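Local coordinates for protein amino Transferase (Eubacterium rectale, PDB 3ELE) that probably transfers amino groups between amino acids and keto acids with pyridoxal-5'-phosphate as cofactor, as a dimeric class I and II aminotransferase, at residues D343-C349 with P368-R372; Y189-K195 with P231-Y236; P45-P50 with T303-Y309; E311-L316 with I373-R379; K339-D343 with I392-N397. All coordinates share one frame. Numbering follows the deposited sequence.

Overall arrangement
From the N terminus, contact 3 joins the loop before helix 51-63 to the start of helix 306-323, closing a loop of some 250 residues. Contact 2 nests inside it and ties helix 191-208 to a loop near the mixed sheet of the large domain. The other three lie in the C-terminal small domain. Contact 4 runs from helix 306-323 to the end of strand 370-374 and the start of helix 379-396; contact 5, from the loop after strand 335-339 to the end of helix 379-396, opens before contact 4 closes, so they cross. Contact 1, helix 345-353 on strand 370-374, nests within both. Contacts 3 and 4 touch through S46 and Y309; contacts 1 and 5 share D343.

Contact 1: residues D343-C349 with P368-R372; sequences DDSNAFC and PGWVR
This is a helix-on-sheet contact in the C-terminal small domain: the first turn of helix 345-353 lies against strand 370-374 of an antiparallel sheet. The axes of 345-349 and 370-372 come within 8.7 Å, their N-to-C directions 53° apart. D344 is the N-cap, its OD1 taking weak bonds from N346 N at 3.1 Å and A347 N at 3.2 Å. V371 carries the largest buried area, an extended residue (phi/psi -139/157) whose CB points to the helix. Its CG1 meets C349 SG at 3.7 Å and, at the ring edge, F348 CD2 at 3.8 Å, with F348 in the t rotamer. The CA-to-CB bond of S345 points toward the strand, and chi1 m brings OG to the backbone of G369-W370. G369 comes closest to D343, CA to CA 4.6 Å, with phi/psi 87/-4, angles at which a CB would jam against the carbonyl oxygen of P368. G369 CA makes a CH...O contact of 3.4 Å to D343 O. On the far side of the strand W370 makes a cation-pi contact with K339. One water accepts from S345 N at 3.0 Å and G369 N at 3.1 Å, and S345 OG donates a hydrogen bond to W370 O at 3.1 Å.

Contact 2: residues Y189-K195 with P231-Y236; sequences YSEETIK and PFVTKY
A partly buried apolar contact, bordered by one polar link, joins the start of helix 191-208 to a loop with a short 3-10 turn (233-235) in the large alpha/beta domain of this PLP-dependent fold. Beneath both lies I178 of strand 173-178, touched by Y189, I194 and V233, so the two segments cover the sheet side by side. S190 is the N-cap, and I194 N bonds S190 O at 2.9 Å to begin the helix; in the loop, K235 N to F232 O (3.1 Å) and Y236 N to V233 O (3.0 Å) close the 3-10 turn. CA pairs set the register: E191 with P231 at 6.0 Å, I194 with V233 at 7.1 Å, K195 with Y236 at 6.4 Å. I194 (m, m) points into the loop; its CG1 lies 4.2 Å from P231 CG, its CD1 4.3 Å from V233 CG2, its CG2 3.8 Å from Y236 CB. P231, C-gamma exo, also brings CD to 3.4 Å from Y189 O. K195 CG reaches Y236 CD2 at 3.7 Å. Y236 takes chi1 m with chi2 near 88°, and E191, its CA-to-CB bond sideways, extends (t, t) to the ring edge, where Y236 OH donates to E191 OE2 at 2.7 Å.

Contact 3: residues P45-P50 with T303-Y309; sequences PSIPAP and TGDINAY
I47 has the most surface covered in this contact between a proline-rich loop and the start of helix 306-323. With chi1 p and chi2 t it puts CG2 over the face of the Y309 ring, 4.1 Å from the centroid and 20° off the normal, a CH-pi contact. I47 CG2 also lies 3.9 Å from A308 CB, while I47 CD1 runs to 3.4 Å from D305 O and 3.5 Å from Y309 CE2. The CA-to-CB bond of Y309 points sideways, yet chi1 m and chi2 -47° bring its ring end to the loop, where S46 N donates to Y309 OH at 3.3 Å. S46 OG (chi1 p) lies at the ring edge, 3.3 Å from Y309 CE1. At G304 a CB would clash with I47 CD1. G304 CA lies 4.8 Å from P50 CA, and P50 CB 3.6 Å from T303 O. A water accepts from D305 N at 2.7 Å and donates to P48 O at 2.5 Å. As in fold-type I aminotransferases, this loop runs near the cofactor, the P45 side chain about 7 Å from the bound PLP, with P48 on V67 of the second subunit; it leads into helix 51-63, and Y309 meets F334 before strand 335-339.

Contact 4: residues E311-L316 with I373-R379; sequences ENRDLL and ISYCVDR
Y375 slides its ring under helix 306-323, one face covered by R313 CA; chi1 p and chi2 near 87° hold it there, with its OH 3.5 Å from R313 CG. N312 (chi1 m) reaches past the ring to the turn beyond the strand. Its ND2 donates to Y375 O at 2.9 Å and, weakly, to V377 O at 2.7 Å, bridging the inverse gamma turn centred on C376. The nearest backbones are N312 and R379, CA to CA 5.8 Å. L316 (t, p) touches I373 CG2 with its CD2 at 3.7 Å. L315, also t, p, puts CD2 3.7 Å from R379 CG and over a face of its guanidinium. The end of R313 leads away, to salt bridges with D314 and D226. D378 N-caps helix 379-396, its OD1 accepting from E380 N. I382 of that helix touches N312 and L316. Helix 306-323 thus packs on both the end of strand 370-374 and the start of helix 379-396, the alpha/beta layering expected of the small domain in fold-type I aminotransferases.

Contact 5: residues K339-D343 with I392-N397; sequences KALED and IYKKYN
The chain leaves strand 335-339 at K339 and turns through L341 (phi/psi -76/-11) before E342 extends again at -137/163. Opposite it runs the last turn of helix 379-396, where Y396 N bonds Y393 O at 3.1 Å and N397 N bonds the same Y393 O at 2.9 Å; N397 ND2 adds a weak bond to that carbonyl at 3.3 Å. The two backbones stay apart, L341 CA and Y396 CA being nearest at 6.8 Å, so side chains do the joining. L341, chi1 m and chi2 t, points at the helix and has the most surface covered. Its CB sits over one face of the Y396 ring, 3.6 Å from the centroid and 13° off the normal, a close CH-pi contact. L341 CD1 goes on to Y396 CD2 at 3.4 Å and to Y393 CD1 at 3.9 Å. Y396 takes chi1 m with chi2 -91°, Y393 chi1 t. E342, chi1 p and chi2 t, brings its carboxylate to the edge of the Y396 ring, where Y396 OH donates to E342 OE2 at 2.6 Å. This surface contact joins the end of the C-terminal helix to the loop between strand 335-339 and helix 345-353 in the small domain. Helix 345-353 packs alongside, with F348 against A340 and L341 and K351 against Y396, while Y325, just before strand 327-328, meets Y393 edge-to-face.

Contact 1: residues D343-C349 with P368-R372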
# COMPACT_ATOMS: atom_id res chain seq x y z
N ASP A 343 16.60 -19.06 32.06
CA ASP A 343 16.88 -19.26 30.62
C ASP A 343 15.61 -19.27 29.76
O ASP A 343 15.65 -18.83 28.62
CB ASP A 343 17.60 -20.61 30.36
CG ASP A 343 19.00 -20.69 30.95
OD1 ASP A 343 19.62 -19.64 31.26
OD2 ASP A 343 19.47 -21.84 31.09
N ASP A 344 14.51 -19.81 30.30
CA ASP A 344 13.24 -19.89 29.58
C ASP A 344 12.47 -18.58 29.74
O ASP A 344 11.72 -18.41 30.70
CB ASP A 344 12.42 -21.11 30.04
CG ASP A 344 11.17 -21.36 29.20
OD1 ASP A 344 10.77 -20.50 28.39
OD2 ASP A 344 10.54 -22.42 29.37
N SER A 345 12.66 -17.66 28.79
CA SER A 345 11.94 -16.37 28.76
C SER A 345 10.43 -16.49 28.75
O SER A 345 9.75 -15.63 29.30
CB SER A 345 12.33 -15.57 27.54
OG SER A 345 13.73 -15.51 27.42
N ASN A 346 9.90 -17.55 28.13
CA ASN A 346 8.44 -17.78 28.08
C ASN A 346 7.89 -18.07 29.49
O ASN A 346 6.87 -17.50 29.89
CB ASN A 346 8.06 -18.90 27.10
CG ASN A 346 8.55 -18.63 25.68
OD1 ASN A 346 8.02 -17.78 24.98
ND2 ASN A 346 9.55 -19.38 25.24
N ALA A 347 8.60 -18.94 30.23
CA ALA A 347 8.28 -19.28 31.62
C ALA A 347 8.43 -18.04 32.51
O ALA A 347 7.60 -17.81 33.40
CB ALA A 347 9.17 -20.41 32.11
N PHE A 348 9.47 -17.23 32.26
CA PHE A 348 9.65 -15.95 32.96
C PHE A 348 8.52 -14.95 32.66
O PHE A 348 8.05 -14.28 33.59
CB PHE A 348 11.02 -15.34 32.64
CG PHE A 348 11.20 -13.95 33.21
CD1 PHE A 348 11.26 -13.75 34.58
CD2 PHE A 348 11.33 -12.84 32.37
CE1 PHE A 348 11.42 -12.45 35.12
CE2 PHE A 348 11.51 -11.56 32.89
CZ PHE A 348 11.55 -11.36 34.27
N CYS A 349 8.09 -14.84 31.40
CA CYS A 349 6.98 -13.94 31.02
C CYS A 349 5.65 -14.36 31.66
O CYS A 349 4.82 -13.49 31.90
CB CYS A 349 6.82 -13.80 29.51
SG CYS A 349 8.16 -12.88 28.84
N PRO A 368 16.52 -16.05 22.81
CA PRO A 368 16.10 -16.73 24.03
C PRO A 368 16.86 -16.22 25.27
O PRO A 368 18.04 -15.82 25.18
CB PRO A 368 16.45 -18.21 23.77
CG PRO A 368 16.64 -18.33 22.30
CD PRO A 368 17.09 -17.00 21.82
N GLY A 369 16.18 -16.25 26.42
CA GLY A 369 16.73 -15.78 27.68
C GLY A 369 16.57 -14.29 27.98
O GLY A 369 16.93 -13.86 29.07
N TRP A 370 16.01 -13.53 27.04
CA TRP A 370 15.80 -12.08 27.16
C TRP A 370 14.34 -11.75 26.94
O TRP A 370 13.55 -12.60 26.51
CB TRP A 370 16.64 -11.32 26.14
CG TRP A 370 18.11 -11.39 26.39
CD1 TRP A 370 18.91 -12.46 26.17
CD2 TRP A 370 18.95 -10.36 26.94
NE1 TRP A 370 20.19 -12.16 26.53
CE2 TRP A 370 20.26 -10.87 26.99
CE3 TRP A 370 18.72 -9.03 27.37
CZ2 TRP A 370 21.36 -10.13 27.47
CZ3 TRP A 370 19.81 -8.28 27.85
CH2 TRP A 370 21.12 -8.83 27.89
N VAL A 371 13.96 -10.53 27.28
CA VAL A 371 12.62 -10.02 27.04
C VAL A 371 12.67 -8.57 26.55
O VAL A 371 13.66 -7.87 26.80
CB VAL A 371 11.73 -10.09 28.29
CG1 VAL A 371 11.57 -11.53 28.76
CG2 VAL A 371 12.26 -9.15 29.43
N ARG A 372 11.62 -8.15 25.86
CA ARG A 372 11.47 -6.80 25.38
C ARG A 372 10.37 -6.13 26.19
O ARG A 372 9.23 -6.63 26.25
CB ARG A 372 11.09 -6.77 23.90
CG ARG A 372 11.06 -5.33 23.36
CD ARG A 372 10.44 -5.22 22.01
NE ARG A 372 8.99 -5.31 22.04
CZ ARG A 372 8.19 -5.10 20.99
NH1 ARG A 372 8.68 -4.83 19.80
NH2 ARG A 372 6.88 -5.21 21.13
O HOH W 1 13.80 -18.27 26.10

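Contact 2: residues Y189-K195 with P231-Y236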
# COMPACT_ATOMS: atom_id res chain seq x y z
N TYR A 189 24.08 1.07 16.09
CA TYR A 189 25.37 0.66 15.52
C TYR A 189 26.32 1.85 15.39
O TYR A 189 25.94 2.90 14.85
CB TYR A 189 25.25 -0.08 14.19
CG TYR A 189 24.45 -1.39 14.21
CD1 TYR A 189 24.50 -2.27 15.31
CD2 TYR A 189 23.70 -1.78 13.10
CE1 TYR A 189 23.78 -3.48 15.31
CE2 TYR A 189 22.99 -2.99 13.09
CZ TYR A 189 23.04 -3.83 14.20
OH TYR A 189 22.33 -5.01 14.19
N SER A 190 27.52 1.70 15.94
CA SER A 190 28.56 2.72 15.90
C SER A 190 29.14 2.84 14.50
O SER A 190 28.99 1.92 13.68
CB SER A 190 29.71 2.35 16.85
OG SER A 190 30.30 1.12 16.44
N GLU A 191 29.84 3.94 14.25
CA GLU A 191 30.55 4.15 12.98
C GLU A 191 31.47 2.97 12.70
O GLU A 191 31.54 2.49 11.55
CB GLU A 191 31.38 5.44 13.01
CG GLU A 191 31.95 5.80 11.65
CD GLU A 191 32.83 7.04 11.65
OE1 GLU A 191 33.64 7.23 12.60
OE2 GLU A 191 32.76 7.79 10.65
N GLU A 192 32.16 2.49 13.73
CA GLU A 192 33.08 1.36 13.62
C GLU A 192 32.34 0.11 13.12
O GLU A 192 32.81 -0.56 12.21
CB GLU A 192 33.81 1.12 14.95
CG GLU A 192 34.84 0.01 14.92
CD GLU A 192 35.59 -0.15 16.25
OE1 GLU A 192 35.78 0.86 16.98
OE2 GLU A 192 36.01 -1.28 16.54
N THR A 193 31.18 -0.18 13.71
CA THR A 193 30.34 -1.32 13.30
C THR A 193 29.89 -1.18 11.84
O THR A 193 29.99 -2.13 11.06
CB THR A 193 29.13 -1.47 14.23
OG1 THR A 193 29.61 -1.80 15.53
CG2 THR A 193 28.18 -2.54 13.77
N ILE A 194 29.43 0.03 11.47
CA ILE A 194 29.00 0.34 10.11
C ILE A 194 30.18 0.21 9.12
O ILE A 194 29.98 -0.33 8.03
CB ILE A 194 28.28 1.74 10.02
CG1 ILE A 194 26.99 1.78 10.89
CG2 ILE A 194 27.96 2.11 8.55
CD1 ILE A 194 25.87 0.74 10.52
N LYS A 195 31.38 0.66 9.51
CA LYS A 195 32.59 0.54 8.67
C LYS A 195 33.03 -0.92 8.47
O LYS A 195 33.33 -1.31 7.35
CB LYS A 195 33.77 1.37 9.22
CG LYS A 195 33.61 2.88 9.03
CD LYS A 195 34.53 3.70 9.92
CE LYS A 195 36.00 3.57 9.59
NZ LYS A 195 36.85 4.40 10.53
N PRO A 231 25.05 6.86 12.26
CA PRO A 231 25.71 7.15 10.97
C PRO A 231 24.80 6.98 9.74
O PRO A 231 24.04 6.01 9.71
CB PRO A 231 26.82 6.09 10.91
CG PRO A 231 27.07 5.73 12.27
CD PRO A 231 25.73 5.77 12.95
N PHE A 232 24.91 7.86 8.75
CA PHE A 232 24.12 7.75 7.53
C PHE A 232 24.86 6.75 6.63
O PHE A 232 25.89 7.07 6.01
CB PHE A 232 23.86 9.10 6.84
CG PHE A 232 22.61 9.08 6.01
CD1 PHE A 232 21.36 9.23 6.62
CD2 PHE A 232 22.67 8.83 4.66
CE1 PHE A 232 20.20 9.17 5.86
CE2 PHE A 232 21.51 8.77 3.90
CZ PHE A 232 20.28 8.93 4.50
N VAL A 233 24.28 5.56 6.51
CA VAL A 233 24.93 4.36 5.93
C VAL A 233 25.39 4.47 4.47
O VAL A 233 26.39 3.83 4.09
CB VAL A 233 24.05 3.10 6.13
CG1 VAL A 233 24.76 1.82 5.64
CG2 VAL A 233 23.66 2.94 7.60
N THR A 234 24.68 5.28 3.68
CA THR A 234 24.99 5.45 2.25
C THR A 234 26.37 6.04 2.03
O THR A 234 26.98 5.80 0.99
CB THR A 234 23.92 6.32 1.50
OG1 THR A 234 23.97 7.67 1.96
CG2 THR A 234 22.50 5.71 1.69
N LYS A 235 26.84 6.81 3.03
CA LYS A 235 28.17 7.40 3.01
C LYS A 235 29.31 6.40 3.21
O LYS A 235 30.45 6.72 2.88
CB LYS A 235 28.30 8.48 4.07
CG LYS A 235 27.28 9.60 3.93
CD LYS A 235 27.82 10.95 4.47
CE LYS A 235 28.21 10.89 5.92
NZ LYS A 235 28.54 12.26 6.44
N TYR A 236 28.99 5.24 3.79
CA TYR A 236 29.95 4.17 4.11
C TYR A 236 29.94 2.98 3.14
O TYR A 236 30.95 2.29 3.00
CB TYR A 236 29.67 3.68 5.54
CG TYR A 236 29.86 4.77 6.59
CD1 TYR A 236 28.80 5.63 6.93
CD2 TYR A 236 31.10 4.95 7.22
CE1 TYR A 236 28.97 6.65 7.88
CE2 TYR A 236 31.29 5.97 8.17
CZ TYR A 236 30.22 6.81 8.50
OH TYR A 236 30.40 7.81 9.42

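Contact 3: residues P45-P50 with T303-Y309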
# COMPACT_ATOMS: atom_id res chain seq x y z
N PRO A 45 3.71 4.28 18.82
CA PRO A 45 4.01 5.66 19.20
C PRO A 45 2.99 6.22 20.21
O PRO A 45 1.78 6.10 20.01
CB PRO A 45 3.93 6.41 17.86
CG PRO A 45 4.42 5.43 16.89
CD PRO A 45 3.89 4.09 17.37
N SER A 46 3.50 6.75 21.32
CA SER A 46 2.70 7.29 22.40
C SER A 46 2.76 8.81 22.58
O SER A 46 1.98 9.34 23.38
CB SER A 46 3.10 6.58 23.69
OG SER A 46 4.47 6.73 23.93
N ILE A 47 3.68 9.52 21.89
CA ILE A 47 3.77 11.00 21.98
C ILE A 47 3.00 11.60 20.78
O ILE A 47 3.01 10.99 19.70
CB ILE A 47 5.24 11.54 22.04
CG1 ILE A 47 6.04 11.29 20.72
CG2 ILE A 47 5.97 10.94 23.27
CD1 ILE A 47 7.51 11.78 20.76
N PRO A 48 2.30 12.74 20.98
CA PRO A 48 1.57 13.33 19.85
C PRO A 48 2.51 13.94 18.81
O PRO A 48 3.64 14.33 19.14
CB PRO A 48 0.74 14.42 20.51
CG PRO A 48 1.51 14.82 21.65
CD PRO A 48 2.11 13.56 22.19
N ALA A 49 2.03 14.01 17.57
CA ALA A 49 2.77 14.62 16.47
C ALA A 49 3.08 16.07 16.84
O ALA A 49 2.31 16.68 17.61
CB ALA A 49 1.93 14.59 15.16
N PRO A 50 4.18 16.65 16.32
CA PRO A 50 4.42 18.07 16.57
C PRO A 50 3.29 18.89 15.92
O PRO A 50 2.73 18.46 14.90
CB PRO A 50 5.75 18.33 15.84
CG PRO A 50 5.80 17.30 14.82
CD PRO A 50 5.22 16.09 15.44
N THR A 303 10.07 16.86 14.73
CA THR A 303 9.84 15.64 15.49
C THR A 303 8.95 15.96 16.69
O THR A 303 8.85 17.12 17.10
CB THR A 303 11.15 14.99 16.03
OG1 THR A 303 11.83 15.93 16.87
CG2 THR A 303 12.09 14.56 14.90
N GLY A 304 8.34 14.91 17.26
CA GLY A 304 7.59 15.05 18.52
C GLY A 304 8.57 15.26 19.67
O GLY A 304 9.78 15.36 19.45
N ASP A 305 8.05 15.33 20.90
CA ASP A 305 8.88 15.49 22.11
C ASP A 305 9.64 14.17 22.43
O ASP A 305 9.20 13.36 23.27
CB ASP A 305 8.01 15.94 23.31
CG ASP A 305 8.83 16.31 24.55
OD1 ASP A 305 10.08 16.41 24.50
OD2 ASP A 305 8.19 16.55 25.60
N ILE A 306 10.79 14.00 21.77
CA ILE A 306 11.64 12.80 21.91
C ILE A 306 12.15 12.62 23.36
O ILE A 306 12.38 11.49 23.80
CB ILE A 306 12.87 12.80 20.90
CG1 ILE A 306 12.41 12.94 19.43
CG2 ILE A 306 13.74 11.50 21.03
CD1 ILE A 306 11.45 11.87 18.95
N ASN A 307 12.28 13.72 24.12
CA ASN A 307 12.73 13.67 25.53
C ASN A 307 11.71 12.98 26.49
O ASN A 307 12.09 12.54 27.59
CB ASN A 307 13.10 15.07 26.03
CG ASN A 307 13.97 15.03 27.27
OD1 ASN A 307 13.47 15.20 28.38
ND2 ASN A 307 15.26 14.77 27.10
N ALA A 308 10.44 12.90 26.08
CA ALA A 308 9.42 12.14 26.82
C ALA A 308 9.80 10.65 26.84
O ALA A 308 9.62 9.98 27.86
CB ALA A 308 8.04 12.32 26.21
N TYR A 309 10.31 10.14 25.72
CA TYR A 309 10.77 8.76 25.64
C TYR A 309 12.05 8.50 26.44
O TYR A 309 12.22 7.40 27.01
CB TYR A 309 11.01 8.33 24.18
CG TYR A 309 9.79 8.23 23.26
CD1 TYR A 309 8.62 7.58 23.67
CD2 TYR A 309 9.86 8.67 21.93
CE1 TYR A 309 7.53 7.43 22.80
CE2 TYR A 309 8.77 8.51 21.03
CZ TYR A 309 7.61 7.89 21.48
OH TYR A 309 6.53 7.72 20.64
O HOH W 2 5.36 15.03 20.87

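Contact 4: residues E311-L316 with I373-R379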
# COMPACT_ATOMS: atom_id res chain seq x y z
N GLU A 311 13.08 10.16 29.14
CA GLU A 311 12.67 10.16 30.56
C GLU A 311 12.12 8.81 31.00
O GLU A 311 12.47 8.32 32.07
CB GLU A 311 11.69 11.30 30.87
CG GLU A 311 12.36 12.67 30.91
CD GLU A 311 11.43 13.80 31.36
OE1 GLU A 311 10.19 13.60 31.46
OE2 GLU A 311 11.96 14.91 31.63
N ASN A 312 11.30 8.19 30.14
CA ASN A 312 10.78 6.82 30.39
C ASN A 312 11.90 5.78 30.42
O ASN A 312 11.88 4.91 31.29
CB ASN A 312 9.68 6.41 29.39
CG ASN A 312 8.32 7.08 29.66
OD1 ASN A 312 8.16 7.89 30.58
ND2 ASN A 312 7.34 6.75 28.84
N ARG A 313 12.86 5.87 29.48
CA ARG A 313 14.02 4.96 29.44
C ARG A 313 14.77 4.99 30.76
O ARG A 313 14.99 3.96 31.35
CB ARG A 313 15.02 5.33 28.32
CG ARG A 313 16.18 4.31 28.15
CD ARG A 313 17.38 4.90 27.39
NE ARG A 313 17.90 6.10 28.04
CZ ARG A 313 18.97 6.80 27.66
NH1 ARG A 313 19.72 6.42 26.65
NH2 ARG A 313 19.32 7.89 28.34
N ASP A 314 15.14 6.20 31.19
CA ASP A 314 15.91 6.41 32.42
C ASP A 314 15.17 5.93 33.68
O ASP A 314 15.77 5.34 34.57
CB ASP A 314 16.28 7.90 32.57
CG ASP A 314 17.21 8.39 31.47
OD1 ASP A 314 17.79 7.55 30.78
OD2 ASP A 314 17.39 9.61 31.30
N LEU A 315 13.87 6.18 33.72
CA LEU A 315 13.04 5.76 34.85
C LEU A 315 13.00 4.22 34.92
O LEU A 315 13.32 3.64 35.94
CB LEU A 315 11.64 6.37 34.72
CG LEU A 315 10.67 6.33 35.89
CD1 LEU A 315 11.20 7.22 37.05
CD2 LEU A 315 9.31 6.88 35.42
N LEU A 316 12.68 3.57 33.80
CA LEU A 316 12.63 2.09 33.73
C LEU A 316 14.00 1.44 33.99
O LEU A 316 14.09 0.45 34.73
CB LEU A 316 12.08 1.64 32.36
CG LEU A 316 11.69 0.18 32.16
CD1 LEU A 316 10.53 -0.18 33.12
CD2 LEU A 316 11.30 -0.06 30.72
N ILE A 373 10.70 -4.97 26.75
CA ILE A 373 9.79 -4.14 27.55
C ILE A 373 9.69 -2.80 26.79
O ILE A 373 10.66 -2.06 26.70
CB ILE A 373 10.36 -3.92 28.98
CG1 ILE A 373 10.71 -5.25 29.66
CG2 ILE A 373 9.39 -3.12 29.82
CD1 ILE A 373 11.09 -5.18 31.14
N SER A 374 8.54 -2.51 26.19
CA SER A 374 8.34 -1.26 25.45
C SER A 374 8.10 -0.16 26.47
O SER A 374 7.42 -0.41 27.48
CB SER A 374 7.13 -1.36 24.51
OG SER A 374 7.25 -2.46 23.63
N TYR A 375 8.69 1.02 26.25
CA TYR A 375 8.48 2.18 27.16
C TYR A 375 7.82 3.39 26.51
O TYR A 375 7.77 4.48 27.13
CB TYR A 375 9.72 2.51 27.99
CG TYR A 375 10.98 2.76 27.22
CD1 TYR A 375 11.28 4.03 26.74
CD2 TYR A 375 11.89 1.74 27.00
CE1 TYR A 375 12.45 4.27 26.02
CE2 TYR A 375 13.09 1.99 26.30
CZ TYR A 375 13.36 3.27 25.82
OH TYR A 375 14.51 3.56 25.11
N CYS A 376 7.21 3.18 25.34
CA CYS A 376 6.27 4.12 24.69
C CYS A 376 4.92 3.95 25.46
O CYS A 376 3.85 3.60 24.92
CB CYS A 376 6.16 3.81 23.19
SG CYS A 376 6.02 2.02 22.81
N VAL A 377 5.01 4.24 26.76
CA VAL A 377 3.95 4.00 27.73
C VAL A 377 3.88 5.23 28.62
O VAL A 377 4.72 6.12 28.51
CB VAL A 377 4.27 2.75 28.61
CG1 VAL A 377 4.44 1.48 27.75
CG2 VAL A 377 5.52 2.99 29.50
N ASP A 378 2.90 5.23 29.52
CA ASP A 378 2.70 6.33 30.44
C ASP A 378 3.78 6.30 31.52
O ASP A 378 4.01 5.26 32.15
CB ASP A 378 1.31 6.23 31.06
CG ASP A 378 0.84 7.55 31.65
OD1 ASP A 378 1.51 8.12 32.55
OD2 ASP A 378 -0.25 7.99 31.23
N ARG A 379 4.42 7.45 31.74
CA ARG A 379 5.48 7.60 32.74
C ARG A 379 5.06 7.13 34.14
O ARG A 379 5.82 6.44 34.81
CB ARG A 379 5.96 9.07 32.78
CG ARG A 379 7.10 9.35 33.76
CD ARG A 379 7.70 10.76 33.62
NE ARG A 379 8.78 10.94 34.60
CZ ARG A 379 8.63 11.34 35.87
NH1 ARG A 379 7.43 11.66 36.39
NH2 ARG A 379 9.72 11.42 36.65

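Contact 5: residues K339-D343 with I392-N397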
# COMPACT_ATOMS: atom_id res chain seq x y z
N LYS A 339 17.44 -9.06 30.56
CA LYS A 339 17.69 -10.49 30.69
C LYS A 339 16.63 -11.13 31.61
O LYS A 339 16.35 -10.61 32.69
CB LYS A 339 19.11 -10.82 31.18
CG LYS A 339 19.32 -12.32 30.96
CD LYS A 339 20.67 -12.93 30.94
CE LYS A 339 20.53 -14.35 30.24
NZ LYS A 339 19.19 -15.11 30.48
N ALA A 340 16.06 -12.26 31.17
CA ALA A 340 15.09 -13.02 31.98
C ALA A 340 15.79 -13.62 33.21
O ALA A 340 17.01 -13.86 33.19
CB ALA A 340 14.45 -14.13 31.16
N LEU A 341 15.03 -13.85 34.28
CA LEU A 341 15.59 -14.40 35.52
C LEU A 341 15.87 -15.90 35.44
O LEU A 341 16.49 -16.46 36.33
CB LEU A 341 14.72 -14.03 36.72
CG LEU A 341 14.50 -12.52 36.87
CD1 LEU A 341 13.67 -12.24 38.09
CD2 LEU A 341 15.82 -11.73 36.95
N GLU A 342 15.38 -16.55 34.37
CA GLU A 342 15.71 -17.94 34.03
C GLU A 342 15.95 -17.99 32.53
O GLU A 342 15.56 -17.06 31.81
CB GLU A 342 14.62 -18.91 34.49
CG GLU A 342 13.21 -18.56 34.03
CD GLU A 342 12.22 -19.66 34.35
OE1 GLU A 342 12.42 -20.79 33.85
OE2 GLU A 342 11.23 -19.40 35.08
N ASP A 343 16.60 -19.06 32.06
CA ASP A 343 16.88 -19.26 30.62
C ASP A 343 15.61 -19.27 29.76
O ASP A 343 15.65 -18.83 28.62
CB ASP A 343 17.60 -20.61 30.36
CG ASP A 343 19.00 -20.69 30.95
OD1 ASP A 343 19.62 -19.64 31.26
OD2 ASP A 343 19.47 -21.84 31.09
N ILE A 392 8.16 -9.94 41.31
CA ILE A 392 8.57 -10.92 40.29
C ILE A 392 10.01 -11.40 40.58
O ILE A 392 10.27 -12.60 40.63
CB ILE A 392 8.48 -10.35 38.84
CG1 ILE A 392 7.03 -10.09 38.44
CG2 ILE A 392 9.13 -11.31 37.83
CD1 ILE A 392 6.91 -9.11 37.28
N TYR A 393 10.91 -10.43 40.80
CA TYR A 393 12.32 -10.68 41.14
C TYR A 393 12.46 -11.62 42.35
O TYR A 393 13.22 -12.59 42.31
CB TYR A 393 13.04 -9.36 41.42
CG TYR A 393 14.53 -9.51 41.46
CD1 TYR A 393 15.26 -9.50 40.28
CD2 TYR A 393 15.21 -9.69 42.67
CE1 TYR A 393 16.63 -9.64 40.28
CE2 TYR A 393 16.60 -9.83 42.69
CZ TYR A 393 17.28 -9.80 41.47
OH TYR A 393 18.63 -9.94 41.43
N LYS A 394 11.71 -11.30 43.41
CA LYS A 394 11.60 -12.11 44.64
C LYS A 394 11.19 -13.58 44.43
O LYS A 394 11.59 -14.42 45.23
CB LYS A 394 10.62 -11.49 45.68
CG LYS A 394 11.27 -10.72 46.83
CD LYS A 394 11.74 -9.32 46.49
CE LYS A 394 12.26 -8.62 47.75
NZ LYS A 394 12.64 -7.20 47.52
N LYS A 395 10.38 -13.87 43.41
CA LYS A 395 9.98 -15.26 43.07
C LYS A 395 11.20 -16.14 42.78
O LYS A 395 11.19 -17.32 43.11
CB LYS A 395 9.06 -15.33 41.83
CG LYS A 395 7.70 -14.60 41.93
CD LYS A 395 6.96 -14.63 40.58
CE LYS A 395 5.67 -13.82 40.59
NZ LYS A 395 4.63 -14.36 41.49
N TYR A 396 12.20 -15.55 42.13
CA TYR A 396 13.45 -16.21 41.76
C TYR A 396 14.55 -16.08 42.80
O TYR A 396 15.32 -17.02 42.98
CB TYR A 396 13.97 -15.62 40.44
CG TYR A 396 13.10 -15.96 39.26
CD1 TYR A 396 13.34 -17.11 38.51
CD2 TYR A 396 12.02 -15.15 38.90
CE1 TYR A 396 12.56 -17.44 37.43
CE2 TYR A 396 11.21 -15.47 37.81
CZ TYR A 396 11.49 -16.62 37.08
OH TYR A 396 10.72 -16.97 35.99
N ASN A 397 14.61 -14.92 43.45
CA ASN A 397 15.65 -14.60 44.44
C ASN A 397 15.00 -14.36 45.81
O ASN A 397 14.67 -13.24 46.19
CB ASN A 397 16.43 -13.38 43.94
CG ASN A 397 17.02 -13.63 42.57
OD1 ASN A 397 18.00 -14.34 42.43
ND2 ASN A 397 16.39 -13.06 41.53